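Local coordinates for protein alkaline phosphatase (Thermus thermophilus, PDB 7KWD) that probably hydrolyses phosphate monoesters at alkaline pH, as expected of an alkaline phosphatase that carries zinc and magnesium ions in its active site, at residues Val144-Pro149 and Pro157-Glu162; Ser151-Asn156 and Glu167-Phe172; Leu333-Gly338 and Arg423-Trp428. All blocks are in the same frame, centred on the assembly; numbering follows the deposited sequence.

Contact 1 of 3, residues Val144-Pro149 and Pro157-Glu162. With MG (magnesium ion), chain D.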
# COMPACT_ATOMS: atom_id res chain seq x y z
N VAL A 144 -6.69 13.65 -23.81
CA VAL A 144 -7.46 12.51 -24.28
C VAL A 144 -6.58 11.52 -25.01
O VAL A 144 -6.92 10.33 -25.10
CB VAL A 144 -8.62 13.04 -25.14
CG1 VAL A 144 -8.09 13.56 -26.51
CG2 VAL A 144 -9.64 11.96 -25.31
N THR A 145 -5.43 11.98 -25.50
CA THR A 145 -4.42 11.20 -26.21
C THR A 145 -3.37 10.61 -25.27
O THR A 145 -2.36 10.04 -25.73
CB THR A 145 -3.75 12.14 -27.24
OG1 THR A 145 -3.35 13.32 -26.53
CG2 THR A 145 -4.67 12.58 -28.36
N HIS A 146 -3.55 10.73 -23.97
CA HIS A 146 -2.56 10.25 -23.02
C HIS A 146 -2.50 8.72 -23.02
O HIS A 146 -3.28 8.03 -23.67
CB HIS A 146 -2.87 10.81 -21.64
CG HIS A 146 -1.67 11.05 -20.79
ND1 HIS A 146 -1.51 10.44 -19.56
CD2 HIS A 146 -0.60 11.87 -20.95
CE1 HIS A 146 -0.37 10.85 -19.02
NE2 HIS A 146 0.20 11.72 -19.84
N ALA A 147 -1.51 8.20 -22.28
CA ALA A 147 -1.11 6.80 -22.45
C ALA A 147 -2.24 5.84 -22.11
O ALA A 147 -2.44 4.85 -22.81
CB ALA A 147 0.08 6.49 -21.57
N THR A 148 -3.00 6.12 -21.05
CA THR A 148 -3.93 5.10 -20.58
C THR A 148 -5.06 4.89 -21.57
O THR A 148 -5.32 3.74 -21.96
CB THR A 148 -4.45 5.49 -19.19
OG1 THR A 148 -3.35 5.54 -18.27
CG2 THR A 148 -5.45 4.46 -18.73
N PRO A 149 -5.76 5.92 -22.03
CA PRO A 149 -6.75 5.70 -23.10
C PRO A 149 -6.12 5.23 -24.38
O PRO A 149 -6.64 4.31 -25.05
CB PRO A 149 -7.42 7.08 -23.26
CG PRO A 149 -6.50 8.05 -22.61
CD PRO A 149 -5.78 7.29 -21.51
N PRO A 157 5.20 3.91 -31.10
CA PRO A 157 6.43 3.67 -30.34
C PRO A 157 6.74 4.72 -29.30
O PRO A 157 7.56 4.44 -28.43
CB PRO A 157 7.54 3.63 -31.41
CG PRO A 157 6.94 4.32 -32.59
CD PRO A 157 5.47 4.05 -32.55
N ASP A 158 6.08 5.88 -29.35
CA ASP A 158 6.35 7.01 -28.46
C ASP A 158 5.03 7.51 -27.87
O ASP A 158 4.23 8.15 -28.58
CB ASP A 158 7.04 8.14 -29.24
CG ASP A 158 7.46 9.34 -28.36
OD1 ASP A 158 7.39 9.25 -27.11
OD2 ASP A 158 7.86 10.37 -28.95
N ARG A 159 4.81 7.22 -26.57
CA ARG A 159 3.59 7.66 -25.91
C ARG A 159 3.44 9.17 -25.99
O ARG A 159 2.32 9.68 -25.99
CB ARG A 159 3.56 7.20 -24.44
CG ARG A 159 4.74 7.65 -23.58
CD ARG A 159 4.53 7.38 -22.09
NE ARG A 159 3.42 8.13 -21.49
CZ ARG A 159 3.06 8.02 -20.21
NH1 ARG A 159 2.07 8.77 -19.71
NH2 ARG A 159 3.70 7.17 -19.41
N ASN A 160 4.55 9.89 -26.09
CA ASN A 160 4.51 11.35 -26.03
C ASN A 160 4.19 12.00 -27.37
O ASN A 160 3.97 13.23 -27.41
CB ASN A 160 5.85 11.84 -25.47
CG ASN A 160 6.01 11.50 -24.00
OD1 ASN A 160 5.07 11.62 -23.21
ND2 ASN A 160 7.19 11.05 -23.63
N ALA A 161 4.10 11.24 -28.44
CA ALA A 161 3.78 11.79 -29.76
C ALA A 161 2.27 12.01 -29.88
O ALA A 161 1.58 11.46 -30.73
CB ALA A 161 4.31 10.86 -30.84
N GLU A 162 1.76 12.84 -28.98
CA GLU A 162 0.30 12.96 -28.88
C GLU A 162 -0.30 13.72 -30.04
O GLU A 162 -1.49 13.52 -30.34
CB GLU A 162 -0.08 13.63 -27.56
CG GLU A 162 0.29 12.74 -26.36
CD GLU A 162 -0.17 13.32 -25.02
OE1 GLU A 162 0.72 13.76 -24.25
OE2 GLU A 162 -1.41 13.35 -24.79
MG MG D . -3.10 7.64 -17.21
O HOH W 1 0.12 8.84 -24.77
O HOH W 2 -3.57 8.50 -19.09
O HOH W 3 -1.24 7.75 -17.82
O HOH W 4 -2.63 9.46 -15.84
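Thr145 and Glu162 meet on the magnesium side of the alkaline phosphatase active site, where the turn entering helix 147-153 lies against the loop leading into helix 162-172. Thr145 OG1 donates to Glu162 OE2 over 2.6 Å, reaching the anti side of the carboxylate and 19° out of its plane. With chi1 at 50°, OG1 sits between the backbone N and the carbonyl carbon of Thr145. Glu162 OE2 also hydrogen-bonds the hydroxyl of Thr143, so two threonines grip one buried carboxylate oxygen. On the backbone side, water 1 donates to both Thr145 O and Arg159 O and thus bridges the segments.

The ring of His146, the N-cap of helix 147-153, comes close to Arg159 at its end. His146 CE1 lies 3.3 Å from Arg159 NH1, at the edge of the guanidinium, with the two planes 71° apart. On the metal side His146 ND1 hydrogen-bonds water 2 at 2.9 Å, and this water is itself a magnesium ligand. Although the residue is predicted to bind magnesium, His146 ND1 is 4.0 Å from the ion here, so the ring acts from the second shell.

Ala147 packs its methyl over one face of the Arg159 guanidinium, Ala147 CB standing 3.6 Å from Arg159 CZ and offset toward the rim. NH2 of this arginine forms a salt bridge with Glu94 and hydrogen-bonds a tartrate, probably from the crystallisation liquor. The side chain also touches Ser95, the predicted phosphoserine nucleophile, a placement consistent with the phosphate-holding arginine of the family.

Thr148 follows in the first turn of the helix and completes the magnesium shell with Asp47, Glu270 and three waters. Its backbone N donates to water 2, while Thr148 OG1 binds the magnesium ion at 2.4 Å.

Contact 2 of 3, residues Ser151-Asn156 and Glu167-Phe172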
# COMPACT_ATOMS: atom_id res chain seq x y z
N SER A 151 -3.44 3.53 -25.05
CA SER A 151 -2.93 2.16 -25.09
C SER A 151 -4.03 1.16 -25.34
O SER A 151 -3.74 0.01 -25.66
CB SER A 151 -2.23 1.82 -23.77
OG SER A 151 -3.22 1.71 -22.73
N PHE A 152 -5.30 1.57 -25.18
CA PHE A 152 -6.39 0.65 -25.42
C PHE A 152 -6.83 0.59 -26.87
O PHE A 152 -7.51 -0.37 -27.24
CB PHE A 152 -7.62 1.00 -24.57
CG PHE A 152 -7.57 0.40 -23.20
CD1 PHE A 152 -6.41 0.45 -22.45
CD2 PHE A 152 -8.66 -0.23 -22.67
CE1 PHE A 152 -6.35 -0.10 -21.19
CE2 PHE A 152 -8.61 -0.80 -21.42
CZ PHE A 152 -7.47 -0.73 -20.67
N VAL A 153 -6.45 1.58 -27.70
CA VAL A 153 -6.99 1.70 -29.05
C VAL A 153 -5.91 1.67 -30.13
O VAL A 153 -6.17 1.16 -31.22
CB VAL A 153 -7.85 2.97 -29.19
CG1 VAL A 153 -9.13 2.77 -28.48
CG2 VAL A 153 -7.10 4.15 -28.62
N ILE A 154 -4.72 2.24 -29.89
CA ILE A 154 -3.77 2.40 -31.01
C ILE A 154 -2.35 2.02 -30.60
O ILE A 154 -2.00 1.92 -29.43
CB ILE A 154 -3.78 3.83 -31.60
CG1 ILE A 154 -3.52 4.90 -30.52
CG2 ILE A 154 -5.12 4.11 -32.32
CD1 ILE A 154 -2.02 5.22 -30.28
N SER A 155 -1.51 1.85 -31.62
CA SER A 155 -0.12 1.47 -31.42
C SER A 155 0.81 2.60 -31.84
O SER A 155 0.62 3.20 -32.91
CB SER A 155 0.27 0.22 -32.22
OG SER A 155 1.65 -0.05 -31.97
N ASN A 156 1.81 2.87 -31.03
CA ASN A 156 2.76 3.94 -31.35
C ASN A 156 4.01 3.78 -30.50
O ASN A 156 3.92 3.55 -29.29
CB ASN A 156 2.11 5.31 -31.09
CG ASN A 156 2.95 6.45 -31.64
OD1 ASN A 156 4.14 6.55 -31.33
ND2 ASN A 156 2.34 7.30 -32.45
N GLU A 167 -4.17 12.17 -34.53
CA GLU A 167 -4.49 11.77 -35.88
C GLU A 167 -4.92 10.30 -35.90
O GLU A 167 -5.87 9.92 -36.60
CB GLU A 167 -3.28 11.97 -36.82
CG GLU A 167 -2.74 13.39 -37.00
CD GLU A 167 -1.36 13.39 -37.67
OE1 GLU A 167 -1.17 12.62 -38.62
OE2 GLU A 167 -0.45 14.11 -37.22
N GLN A 168 -4.21 9.47 -35.15
CA GLN A 168 -4.58 8.05 -35.07
C GLN A 168 -5.98 7.88 -34.49
O GLN A 168 -6.71 6.96 -34.88
CB GLN A 168 -3.54 7.32 -34.23
CG GLN A 168 -2.17 7.21 -34.90
CD GLN A 168 -1.17 6.53 -33.99
OE1 GLN A 168 -0.51 7.19 -33.19
NE2 GLN A 168 -1.06 5.21 -34.10
N TYR A 169 -6.38 8.75 -33.55
CA TYR A 169 -7.73 8.70 -32.99
C TYR A 169 -8.79 8.95 -34.06
O TYR A 169 -9.83 8.28 -34.11
CB TYR A 169 -7.87 9.73 -31.88
CG TYR A 169 -7.37 9.32 -30.53
CD1 TYR A 169 -6.58 8.18 -30.36
CD2 TYR A 169 -7.74 10.04 -29.42
CE1 TYR A 169 -6.16 7.81 -29.09
CE2 TYR A 169 -7.33 9.68 -28.16
CZ TYR A 169 -6.53 8.57 -27.99
OH TYR A 169 -6.13 8.24 -26.70
N LEU A 170 -8.54 9.95 -34.93
CA LEU A 170 -9.46 10.21 -36.03
C LEU A 170 -9.62 8.99 -36.92
O LEU A 170 -10.73 8.63 -37.31
CB LEU A 170 -8.97 11.41 -36.84
CG LEU A 170 -9.77 11.82 -38.08
CD1 LEU A 170 -11.22 12.21 -37.72
CD2 LEU A 170 -9.07 12.98 -38.82
N GLU A 171 -8.50 8.33 -37.25
CA GLU A 171 -8.57 7.16 -38.12
C GLU A 171 -9.20 5.98 -37.40
O GLU A 171 -9.98 5.23 -38.00
CB GLU A 171 -7.17 6.80 -38.63
CG GLU A 171 -7.18 5.70 -39.71
CD GLU A 171 -5.78 5.22 -40.04
OE1 GLU A 171 -4.81 5.88 -39.58
OE2 GLU A 171 -5.64 4.18 -40.74
N PHE A 172 -8.91 5.81 -36.11
CA PHE A 172 -9.54 4.72 -35.36
C PHE A 172 -11.05 4.88 -35.33
O PHE A 172 -11.79 3.90 -35.52
CB PHE A 172 -8.97 4.64 -33.94
CG PHE A 172 -9.55 3.50 -33.13
CD1 PHE A 172 -9.18 2.18 -33.39
CD2 PHE A 172 -10.48 3.75 -32.14
CE1 PHE A 172 -9.74 1.12 -32.63
CE2 PHE A 172 -11.04 2.70 -31.37
CZ PHE A 172 -10.67 1.39 -31.63
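Two hydrogen bonds fasten the Gln168 carboxamide to the chain that runs on from helix 147-153. Gln168 NE2 donates to Ser155 O at 2.9 Å, the acceptor lying in the amide plane of the glutamine while the donor stands above the carbonyl plane. In return Asn156 ND2 donates to Gln168 OE1 over 2.9 Å and nearly straight, at 172°. The two amide planes are 49° apart, and with both ends of the Gln168 carboxamide engaged its rotation is fixed.

Apolar packing does the rest. Val153 CB sits over the centre of the Phe172 ring in a CH-pi contact, 3.9 Å from the centroid, and Val153 CG1 comes within 3.5 Å of Phe172 CE2. The other branch, Val153 CG2, meets Tyr169 CE1 at 3.8 Å. Ile154 CG1 reaches the edge of the tyrosine ring, whereas Ile154 CD1 meets Gln168 OE1 at 3.8 Å, the two side chains crossing at about a right angle. Tyr169 also stacks on Tyr177, and Phe126 and Ala127 of helix 125-131 cover Val153 and Phe172 respectively.

This apolar patch, with the Gln168 amide bonds at its edge, joins the two helices of the helical connection between the parallel strands 135-140 and 176-178, part of the alpha/beta core of alkaline phosphatases.

Contact 3 of 3, residues Leu333-Gly338 and Arg423-Trp428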
# COMPACT_ATOMS: atom_id res chain seq x y z
N LEU A 333 -2.16 9.00 18.74
CA LEU A 333 -3.55 9.32 19.01
C LEU A 333 -4.04 10.53 18.27
O LEU A 333 -5.26 10.72 18.19
CB LEU A 333 -3.77 9.53 20.50
CG LEU A 333 -3.85 8.22 21.28
CD1 LEU A 333 -3.87 8.48 22.78
CD2 LEU A 333 -5.09 7.42 20.89
N GLU A 334 -3.15 11.33 17.70
CA GLU A 334 -3.59 12.51 16.96
C GLU A 334 -3.57 12.31 15.45
O GLU A 334 -3.68 13.28 14.70
CB GLU A 334 -2.75 13.74 17.34
CG GLU A 334 -2.83 14.16 18.85
CD GLU A 334 -4.22 14.59 19.30
OE1 GLU A 334 -5.00 15.11 18.47
OE2 GLU A 334 -4.54 14.37 20.50
N SER A 335 -3.49 11.06 14.98
CA SER A 335 -3.22 10.86 13.55
C SER A 335 -4.36 11.33 12.66
O SER A 335 -4.12 11.66 11.48
CB SER A 335 -2.94 9.38 13.29
OG SER A 335 -1.79 8.94 14.02
N SER A 336 -5.60 11.37 13.17
CA SER A 336 -6.70 11.80 12.31
C SER A 336 -6.73 13.30 12.03
O SER A 336 -7.48 13.74 11.15
CB SER A 336 -8.05 11.39 12.91
OG SER A 336 -8.12 9.99 13.06
N GLN A 337 -5.92 14.10 12.73
CA GLN A 337 -5.90 15.54 12.47
C GLN A 337 -5.54 15.84 11.02
O GLN A 337 -6.09 16.76 10.41
CB GLN A 337 -4.91 16.24 13.40
CG GLN A 337 -5.34 16.29 14.85
CD GLN A 337 -6.69 16.93 15.01
OE1 GLN A 337 -6.88 18.10 14.68
NE2 GLN A 337 -7.66 16.15 15.48
N GLY A 338 -4.64 15.04 10.44
CA GLY A 338 -4.25 15.28 9.06
C GLY A 338 -5.40 15.20 8.09
O GLY A 338 -5.38 15.83 7.03
N ARG A 423 -0.01 20.79 10.49
CA ARG A 423 -0.20 20.60 9.06
C ARG A 423 -0.33 19.11 8.81
O ARG A 423 0.05 18.30 9.67
CB ARG A 423 0.97 21.21 8.27
CG ARG A 423 1.37 22.59 8.79
CD ARG A 423 2.80 22.81 8.42
NE ARG A 423 3.18 24.21 8.50
CZ ARG A 423 4.41 24.64 8.26
NH1 ARG A 423 5.35 23.76 7.96
NH2 ARG A 423 4.70 25.93 8.34
N PRO A 424 -0.88 18.71 7.67
CA PRO A 424 -1.25 17.30 7.51
C PRO A 424 -0.08 16.36 7.75
O PRO A 424 0.98 16.52 7.15
CB PRO A 424 -1.74 17.22 6.05
CG PRO A 424 -2.26 18.61 5.76
CD PRO A 424 -1.30 19.53 6.52
N ASN A 425 -0.29 15.38 8.65
CA ASN A 425 0.62 14.26 8.84
C ASN A 425 0.47 13.20 7.74
O ASN A 425 0.23 12.02 8.00
CB ASN A 425 0.41 13.65 10.22
CG ASN A 425 -1.04 13.33 10.51
OD1 ASN A 425 -1.91 14.20 10.43
ND2 ASN A 425 -1.31 12.08 10.86
N ILE A 426 0.66 13.66 6.50
CA ILE A 426 0.72 12.80 5.31
C ILE A 426 2.10 12.99 4.67
O ILE A 426 2.47 14.11 4.30
CB ILE A 426 -0.40 13.14 4.30
CG1 ILE A 426 -1.75 13.19 5.01
CG2 ILE A 426 -0.44 12.10 3.17
CD1 ILE A 426 -2.84 13.90 4.27
N GLY A 427 2.88 11.92 4.60
CA GLY A 427 4.17 11.95 3.96
C GLY A 427 4.18 11.09 2.71
O GLY A 427 3.19 10.43 2.39
N TRP A 428 5.34 11.07 2.03
CA TRP A 428 5.45 10.54 0.68
C TRP A 428 6.75 9.77 0.53
O TRP A 428 7.81 10.26 0.95
CB TRP A 428 5.42 11.67 -0.37
CG TRP A 428 4.20 12.44 -0.25
CD1 TRP A 428 3.98 13.47 0.60
CD2 TRP A 428 2.99 12.26 -0.98
NE1 TRP A 428 2.70 13.95 0.45
CE2 TRP A 428 2.06 13.22 -0.51
CE3 TRP A 428 2.59 11.38 -1.99
CZ2 TRP A 428 0.77 13.33 -1.01
CZ3 TRP A 428 1.28 11.47 -2.48
CH2 TRP A 428 0.39 12.44 -1.98
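The carboxamide of Asn425 reaches from the approach to strand 426-428 into the turn Glu334-Gln337, whose chain leads on into helix 337-340. Asn425 ND2 donates a hydrogen bond to Ser335 O, 2.9 Å long and 169° at the hydrogen. It arrives in the carbonyl plane on a lone pair, and Ser335 O lies in the amide plane of the asparagine. The same nitrogen also donates to Tyr326 O, so two backbone carbonyls hold the amide. With chi1 at 51°, CG stands between the backbone N and the carbonyl carbon of Asn425, which is itself the centre of an inverse gamma turn. The other end of the carboxamide, Asn425 OD1, lies 2.9 Å from Gly338 N.

Close backbone packing accompanies this polar contact. Gly338 CA approaches Pro424 CA to 3.9 Å. Ile426 CD1 lies 4.2 Å from Gly338 O at the margin of the contact.

The turn also faces the dimer partner: Ser336 OG hydrogen-bonds Tyr91 N of the second subunit, and Ser335 packs on Ser90 of that subunit.

Chemically the junction is uncharged, made by one buried side-chain amide against main-chain groups. By bridging Ser335 O and Tyr326 O the amide ties the turn to the lead-in of the strand, with Gly338 CA packed close on Pro424 CA and no side chain on the glycine to keep Asn425 OD1 away.

From the N terminus, the chain leaves strand 135-140 and at once enters contacts 1 and 2, whose segments alternate: 144-149, 151-156, 157-162, 167-172. Each closes a short loop, and the two loops cross, both using helix 147-153 and together tying it to the connecting loop and to helix 162-172. They touch where Tyr169 OH makes a probable hydrogen bond to Val144 O at 2.8 Å. Contact 3 comes later, in series, closing a loop of 84 residues between the region after strand 310-325 and strand 426-428. It sits across the centre of the chain, its centre about 36 Å from that of contact 1, joining the turn before helix 337-340 to strand 426-428 beside the second subunit.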